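Local coordinates for protein 3,6-diketocamphane 1,6 monooxygenase (Pseudomonas putida, PDB 4UWM) that catalyses the FMNH2-dependent Baeyer-Villiger oxygenation of (1S,4S)-bornane-2,5-dione to a lactone, a step in the bacterial degradation of (-)-camphor, at residues M142-L147 / G214-K219; Y279-Y284 / E347-Y352. All coordinates share one frame; numbering follows the deposited sequence. Where two conformers were deposited one is given.

Overall arrangement
From the N terminus the chain lays down the parallel strands of a TIM barrel, the fold of the bacterial luciferase family. Helix 139-155, which comes between barrel strands 105-108 and 198-202, is rejoined in interaction 1 by the end of helix 208-216 and the turn into strand 219-223, closing a loop that includes strand 198-202. Interaction 2 opens later: helix 276-291, in the long excursion after strand 254-261, meets the loop that follows strand 343-347. The two loops are in series, neither nested nor crossed. The centres of interactions 1 and 2 lie about 32 Å apart, on opposite sides of the chain's centre. Interaction 1 joins two successive helical layers through a turn, whereas interaction 2 ties the excursion to a strand exit.

Interaction 1 of 2, residues M142-L147 / G214-K219; sequences MVRESL and GERNFK
Leu147 and Phe218 carry the apolar part of the contact, meeting from opposite directions: Leu147 CD2 comes to the rim of the Phe218 ring, near its plane, 3.8 Å from CZ. The leucine keeps CG anti to the backbone N (chi1 177°), which sends its branch out from helix 139-155 to the ring. Ile198 of strand 198-202 also touches both side chains, and Ile107 of strand 105-108 touches Leu147.

One face of the Phe218 ring is taken by its own near neighbour, with Arg216 CB 3.5 Å above the plane, over the centre. Between these two residues Asn217 has a positive phi (66°) and closes helix 208-216 in a Schellman motif, turning the chain toward strand 219-223.

The charged part is looser. Arg216 NH1 lies 4.0 Å from Leu147 CD2, and Arg144 reaches the same guanidinium with no more than its CG. Both arginines were deposited in two conformers, so this fringe is doubtful in detail. Arg144 is paired with Asp141 in a salt bridge.

With no hydrogen bond or salt bridge between the segments, apolar packing joins helix 139-155 to the turn between helix 208-216 and strand 219-223, while the two guanidinium groups, Arg144 NE 5.7 Å from Arg216 NH2, would probably repel each other mildly.

Interaction 2 of 2, residues Y279-Y284 / E347-Y352; sequences YCFERY and EAHDYY
Beside the place where Cys280 and Phe281 meet His349, Arg283 NH1 donates to Tyr279 OH at 2.8 Å. This bond links side chains one turn apart on helix 276-291 and is moderately bent (146° at the hydrogen), the phenol oxygen sitting somewhat out of the guanidinium plane. The other amino group, NH2, forms a salt bridge with Glu181 of the second subunit, so the arginine spans a bond within the helix and one across the dimer.

Across the contact itself, His349 does the work on the loop side. Cys280 SG lies in the plane of the imidazole, at its edge, 3.8 Å from His349 CE1; a sulfur anti to its backbone N (chi1 179°) arrives at that corner. Cys280 CB is just as near, 3.8 Å from His349 ND1. Farther round the ring, Phe281 CE2 stands 4.1 Å from His349 NE2, the two side chains crossing at about a right angle. NE2 also hydrogen-bonds a bound triethylene glycol, probably from the crystallisation liquor, and the imidazole meets the Tyr12 ring almost parallel. Replacing the imidazole with the methyl of an alanine is likely to leave Cys280 and Phe281 without their partner on the loop and to open a gap beside Tyr12.

His349 lies two residues beyond the end of barrel strand 343-347, which runs between strands 4-9 and 254-261. Its side chain is about 7 Å from that of the FMN-binding His10. Phe281 also packs against Leu311 and Leu314, so its side chain links helix 276-291 to helix 311-317 as well as to the loop after the strand.

Interaction 1 of 2, residues M142-L147 / G214-K219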
loop_
_atom_site.group_PDB
_atom_site.type_symbol
_atom_site.label_atom_id
_atom_site.label_comp_id
_atom_site.label_asym_id
_atom_site.label_seq_id
_atom_site.Cartn_x
_atom_site.Cartn_y
_atom_site.Cartn_z
ATOM N N MET A 142 -14.634 15.969 -8.193
ATOM C CA MET A 142 -13.581 15.427 -7.319
ATOM C C MET A 142 -12.474 14.732 -8.110
ATOM O O MET A 142 -11.291 14.998 -7.866
ATOM C CB MET A 142 -14.159 14.521 -6.227
ATOM C CG MET A 142 -15.061 15.271 -5.292
ATOM S SD MET A 142 -15.826 14.297 -3.997
ATOM C CE MET A 142 -14.531 14.276 -2.755
ATOM N N VAL A 143 -12.843 13.886 -9.077
ATOM C CA VAL A 143 -11.846 13.239 -9.955
ATOM C C VAL A 143 -10.984 14.257 -10.684
ATOM O O VAL A 143 -9.761 14.118 -10.748
ATOM C CB VAL A 143 -12.487 12.226 -10.959
ATOM C CG1 VAL A 143 -11.488 11.741 -12.000
ATOM C CG2 VAL A 143 -13.124 11.047 -10.228
ATOM N N ARG A 144 -11.618 15.298 -11.233
ATOM C CA ARG A 144 -10.910 16.347 -11.972
ATOM C C ARG A 144 -9.899 17.113 -11.109
ATOM O O ARG A 144 -8.774 17.342 -11.521
ATOM C CB ARG A 144 -11.928 17.326 -12.578
ATOM C CG ARG A 144 -11.502 17.967 -13.884
ATOM C CD ARG A 144 -12.633 18.805 -14.469
ATOM N NE ARG A 144 -13.915 18.098 -14.472
ATOM C CZ ARG A 144 -14.994 18.489 -13.797
ATOM N NH1 ARG A 144 -14.963 19.594 -13.061
ATOM N NH2 ARG A 144 -16.109 17.779 -13.867
ATOM N N GLU A 145 -10.321 17.523 -9.920
ATOM C CA GLU A 145 -9.451 18.297 -9.032
ATOM C C GLU A 145 -8.289 17.432 -8.558
ATOM O O GLU A 145 -7.153 17.892 -8.504
ATOM C CB GLU A 145 -10.224 18.883 -7.839
ATOM C CG GLU A 145 -9.401 19.823 -6.945
ATOM C CD GLU A 145 -10.205 20.393 -5.791
ATOM O OE1 GLU A 145 -11.365 20.772 -5.992
ATOM O OE2 GLU A 145 -9.696 20.466 -4.667
ATOM N N SER A 146 -8.573 16.170 -8.225
ATOM C CA SER A 146 -7.488 15.282 -7.784
ATOM C C SER A 146 -6.445 15.130 -8.883
ATOM O O SER A 146 -5.252 15.287 -8.653
ATOM C CB SER A 146 -8.017 13.902 -7.349
ATOM O OG SER A 146 -6.917 12.995 -7.296
ATOM N N LEU A 147 -6.892 14.831 -10.095
ATOM C CA LEU A 147 -5.959 14.624 -11.198
ATOM C C LEU A 147 -5.156 15.907 -11.474
ATOM O O LEU A 147 -3.954 15.853 -11.720
ATOM C CB LEU A 147 -6.726 14.200 -12.455
ATOM C CG LEU A 147 -5.934 14.003 -13.748
ATOM C CD1 LEU A 147 -4.841 12.948 -13.586
ATOM C CD2 LEU A 147 -6.909 13.611 -14.840
ATOM N N GLY A 214 -10.705 10.049 -24.516
ATOM C CA GLY A 214 -10.385 10.594 -25.847
ATOM C C GLY A 214 -9.778 11.986 -25.774
ATOM O O GLY A 214 -8.676 12.209 -26.287
ATOM N N GLU A 215 -10.490 12.892 -25.092
ATOM C CA GLU A 215 -10.044 14.280 -24.910
ATOM C C GLU A 215 -8.626 14.366 -24.356
ATOM O O GLU A 215 -7.831 15.183 -24.821
ATOM C CB GLU A 215 -11.002 15.047 -23.984
ATOM C CG GLU A 215 -12.395 15.292 -24.554
ATOM C CD GLU A 215 -13.348 15.936 -23.554
ATOM O OE1 GLU A 215 -12.880 16.442 -22.513
ATOM O OE2 GLU A 215 -14.573 15.941 -23.810
ATOM N N ARG A 216 -8.315 13.517 -23.366
ATOM C CA ARG A 216 -7.044 13.602 -22.637
ATOM C C ARG A 216 -5.981 12.620 -23.145
ATOM O O ARG A 216 -4.870 12.580 -22.635
ATOM C CB ARG A 216 -7.261 13.411 -21.128
ATOM C CG ARG A 216 -8.225 14.389 -20.468
ATOM C CD ARG A 216 -7.577 15.730 -20.161
ATOM N NE ARG A 216 -8.489 16.623 -19.442
ATOM C CZ ARG A 216 -8.323 17.011 -18.181
ATOM N NH1 ARG A 216 -7.270 16.598 -17.490
ATOM N NH2 ARG A 216 -9.205 17.824 -17.613
ATOM N N ASN A 217 -6.323 11.832 -24.153
ATOM C CA ASN A 217 -5.406 10.847 -24.697
ATOM C C ASN A 217 -5.091 9.723 -23.678
ATOM O O ASN A 217 -3.999 9.144 -23.685
ATOM C CB ASN A 217 -4.114 11.517 -25.192
ATOM C CG ASN A 217 -3.389 10.681 -26.221
ATOM O OD1 ASN A 217 -4.005 9.915 -26.958
ATOM N ND2 ASN A 217 -2.076 10.827 -26.281
ATOM N N PHE A 218 -6.058 9.438 -22.807
ATOM C CA PHE A 218 -5.950 8.312 -21.858
ATOM C C PHE A 218 -6.186 6.966 -22.552
ATOM O O PHE A 218 -6.711 6.913 -23.669
ATOM C CB PHE A 218 -6.950 8.488 -20.706
ATOM C CG PHE A 218 -6.662 9.666 -19.813
ATOM C CD1 PHE A 218 -5.388 10.226 -19.752
ATOM C CD2 PHE A 218 -7.664 10.189 -18.995
ATOM C CE1 PHE A 218 -5.125 11.302 -18.926
ATOM C CE2 PHE A 218 -7.405 11.270 -18.162
ATOM C CZ PHE A 218 -6.134 11.817 -18.119
ATOM N N LYS A 219 -5.809 5.879 -21.881
ATOM C CA LYS A 219 -6.067 4.527 -22.357
ATOM C C LYS A 219 -7.520 4.144 -22.062
ATOM O O LYS A 219 -7.956 4.227 -20.914
ATOM C CB LYS A 219 -5.070 3.575 -21.685
ATOM C CG LYS A 219 -5.306 2.088 -21.907
ATOM C CD LYS A 219 -4.255 1.266 -21.158
ATOM C CE LYS A 219 -4.439 -0.226 -21.363
ATOM N NZ LYS A 219 -4.103 -0.626 -22.763
#

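Interaction 2 of 2, residues Y279-Y284 / E347-Y352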
loop_
_atom_site.group_PDB
_atom_site.type_symbol
_atom_site.label_atom_id
_atom_site.label_comp_id
_atom_site.label_asym_id
_atom_site.label_seq_id
_atom_site.Cartn_x
_atom_site.Cartn_y
_atom_site.Cartn_z
ATOM N N TYR A 279 -20.263 -20.775 -11.170
ATOM C CA TYR A 279 -20.714 -20.531 -9.796
ATOM C C TYR A 279 -20.933 -19.032 -9.496
ATOM O O TYR A 279 -21.969 -18.631 -8.942
ATOM C CB TYR A 279 -19.741 -21.146 -8.763
ATOM C CG TYR A 279 -20.196 -20.919 -7.343
ATOM C CD1 TYR A 279 -21.222 -21.689 -6.784
ATOM C CD2 TYR A 279 -19.647 -19.895 -6.568
ATOM C CE1 TYR A 279 -21.669 -21.458 -5.489
ATOM C CE2 TYR A 279 -20.087 -19.659 -5.280
ATOM C CZ TYR A 279 -21.094 -20.450 -4.743
ATOM O OH TYR A 279 -21.524 -20.220 -3.462
ATOM N N CYS A 280 -19.944 -18.218 -9.859
ATOM C CA CYS A 280 -20.003 -16.771 -9.598
ATOM C C CYS A 280 -21.168 -16.154 -10.377
ATOM O O CYS A 280 -21.998 -15.440 -9.814
ATOM C CB CYS A 280 -18.688 -16.111 -10.012
ATOM S SG CYS A 280 -18.674 -14.318 -9.751
ATOM N N PHE A 281 -21.236 -16.463 -11.669
ATOM C CA PHE A 281 -22.325 -15.969 -12.520
ATOM C C PHE A 281 -23.704 -16.369 -12.040
ATOM O O PHE A 281 -24.580 -15.523 -11.934
ATOM C CB PHE A 281 -22.118 -16.363 -13.978
ATOM C CG PHE A 281 -21.275 -15.385 -14.741
ATOM C CD1 PHE A 281 -21.860 -14.289 -15.360
ATOM C CD2 PHE A 281 -19.896 -15.534 -14.807
ATOM C CE1 PHE A 281 -21.093 -13.373 -16.058
ATOM C CE2 PHE A 281 -19.121 -14.620 -15.502
ATOM C CZ PHE A 281 -19.721 -13.538 -16.131
ATOM N N GLU A 282 -23.890 -17.648 -11.727
ATOM C CA GLU A 282 -25.180 -18.149 -11.228
ATOM C C GLU A 282 -25.588 -17.536 -9.902
ATOM O O GLU A 282 -26.750 -17.162 -9.719
ATOM C CB GLU A 282 -25.113 -19.664 -11.046
ATOM C CG GLU A 282 -26.450 -20.369 -11.091
ATOM C CD GLU A 282 -26.856 -20.678 -12.509
ATOM O OE1 GLU A 282 -27.404 -19.773 -13.170
ATOM O OE2 GLU A 282 -26.595 -21.810 -12.965
ATOM N N ARG A 283 -24.648 -17.445 -8.961
ATOM C CA ARG A 283 -24.992 -16.981 -7.623
ATOM C C ARG A 283 -25.056 -15.469 -7.495
ATOM O O ARG A 283 -25.856 -14.942 -6.712
ATOM C CB ARG A 283 -24.026 -17.538 -6.578
ATOM C CG ARG A 283 -24.395 -17.114 -5.169
ATOM C CD ARG A 283 -23.437 -17.640 -4.117
ATOM N NE ARG A 283 -23.661 -16.967 -2.840
ATOM C CZ ARG A 283 -22.910 -17.133 -1.757
ATOM N NH1 ARG A 283 -21.870 -17.968 -1.778
ATOM N NH2 ARG A 283 -23.214 -16.473 -0.650
ATOM N N TYR A 284 -24.202 -14.777 -8.244
ATOM C CA TYR A 284 -23.929 -13.365 -7.973
ATOM C C TYR A 284 -24.235 -12.471 -9.169
ATOM O O TYR A 284 -25.083 -11.591 -9.077
ATOM C CB TYR A 284 -22.449 -13.186 -7.515
ATOM C CG TYR A 284 -22.030 -11.739 -7.273
ATOM C CD1 TYR A 284 -22.761 -10.915 -6.422
ATOM C CD2 TYR A 284 -20.878 -11.217 -7.865
ATOM C CE1 TYR A 284 -22.378 -9.603 -6.189
ATOM C CE2 TYR A 284 -20.494 -9.899 -7.648
ATOM C CZ TYR A 284 -21.246 -9.104 -6.804
ATOM O OH TYR A 284 -20.877 -7.799 -6.565
ATOM N N GLU A 347 -10.918 -11.884 -17.317
ATOM C CA GLU A 347 -11.448 -11.792 -15.952
ATOM C C GLU A 347 -10.986 -12.968 -15.105
ATOM O O GLU A 347 -11.229 -14.129 -15.458
ATOM C CB GLU A 347 -12.974 -11.751 -15.962
ATOM C CG GLU A 347 -13.609 -10.474 -16.500
ATOM C CD GLU A 347 -13.606 -9.303 -15.513
ATOM O OE1 GLU A 347 -13.198 -9.474 -14.328
ATOM O OE2 GLU A 347 -14.011 -8.201 -15.941
ATOM N N ALA A 348 -10.322 -12.676 -13.986
ATOM C CA ALA A 348 -9.837 -13.729 -13.100
ATOM C C ALA A 348 -10.949 -14.182 -12.167
ATOM O O ALA A 348 -11.691 -13.356 -11.612
ATOM C CB ALA A 348 -8.613 -13.267 -12.309
ATOM N N HIS A 349 -11.094 -15.498 -12.012
ATOM C CA HIS A 349 -12.091 -16.026 -11.086
ATOM C C HIS A 349 -11.477 -16.827 -9.938
ATOM O O HIS A 349 -10.286 -17.077 -9.931
ATOM C CB HIS A 349 -13.160 -16.812 -11.849
ATOM C CG HIS A 349 -14.218 -15.928 -12.409
ATOM N ND1 HIS A 349 -15.317 -15.537 -11.679
ATOM C CD2 HIS A 349 -14.292 -15.270 -13.587
ATOM C CE1 HIS A 349 -16.059 -14.723 -12.409
ATOM N NE2 HIS A 349 -15.466 -14.557 -13.576
ATOM N N ASP A 350 -12.288 -17.209 -8.962
ATOM C CA ASP A 350 -11.759 -17.823 -7.752
ATOM C C ASP A 350 -11.402 -19.304 -7.974
ATOM O O ASP A 350 -12.196 -20.194 -7.649
ATOM C CB ASP A 350 -12.743 -17.671 -6.589
ATOM C CG ASP A 350 -12.152 -18.100 -5.258
ATOM O OD1 ASP A 350 -11.089 -18.728 -5.236
ATOM O OD2 ASP A 350 -12.764 -17.801 -4.234
ATOM N N TYR A 351 -10.200 -19.519 -8.504
ATOM C CA TYR A 351 -9.600 -20.835 -8.717
ATOM C C TYR A 351 -8.498 -21.149 -7.717
ATOM O O TYR A 351 -7.656 -22.043 -7.934
ATOM C CB TYR A 351 -9.022 -20.903 -10.122
ATOM C CG TYR A 351 -9.999 -21.385 -11.155
ATOM C CD1 TYR A 351 -10.209 -22.758 -11.362
ATOM C CD2 TYR A 351 -10.698 -20.482 -11.948
ATOM C CE1 TYR A 351 -11.103 -23.206 -12.330
ATOM C CE2 TYR A 351 -11.590 -20.919 -12.914
ATOM C CZ TYR A 351 -11.779 -22.280 -13.106
ATOM O OH TYR A 351 -12.668 -22.691 -14.061
ATOM N N TYR A 352 -8.514 -20.424 -6.607
ATOM C CA TYR A 352 -7.475 -20.539 -5.604
ATOM C C TYR A 352 -7.323 -21.978 -5.075
ATOM O O TYR A 352 -6.196 -22.409 -4.830
ATOM C CB TYR A 352 -7.790 -19.621 -4.436
ATOM C CG TYR A 352 -6.757 -19.591 -3.333
ATOM C CD1 TYR A 352 -5.410 -19.333 -3.600
ATOM C CD2 TYR A 352 -7.138 -19.787 -2.011
ATOM C CE1 TYR A 352 -4.475 -19.266 -2.578
ATOM C CE2 TYR A 352 -6.207 -19.731 -0.989
ATOM C CZ TYR A 352 -4.886 -19.450 -1.275
ATOM O OH TYR A 352 -3.978 -19.378 -0.242
#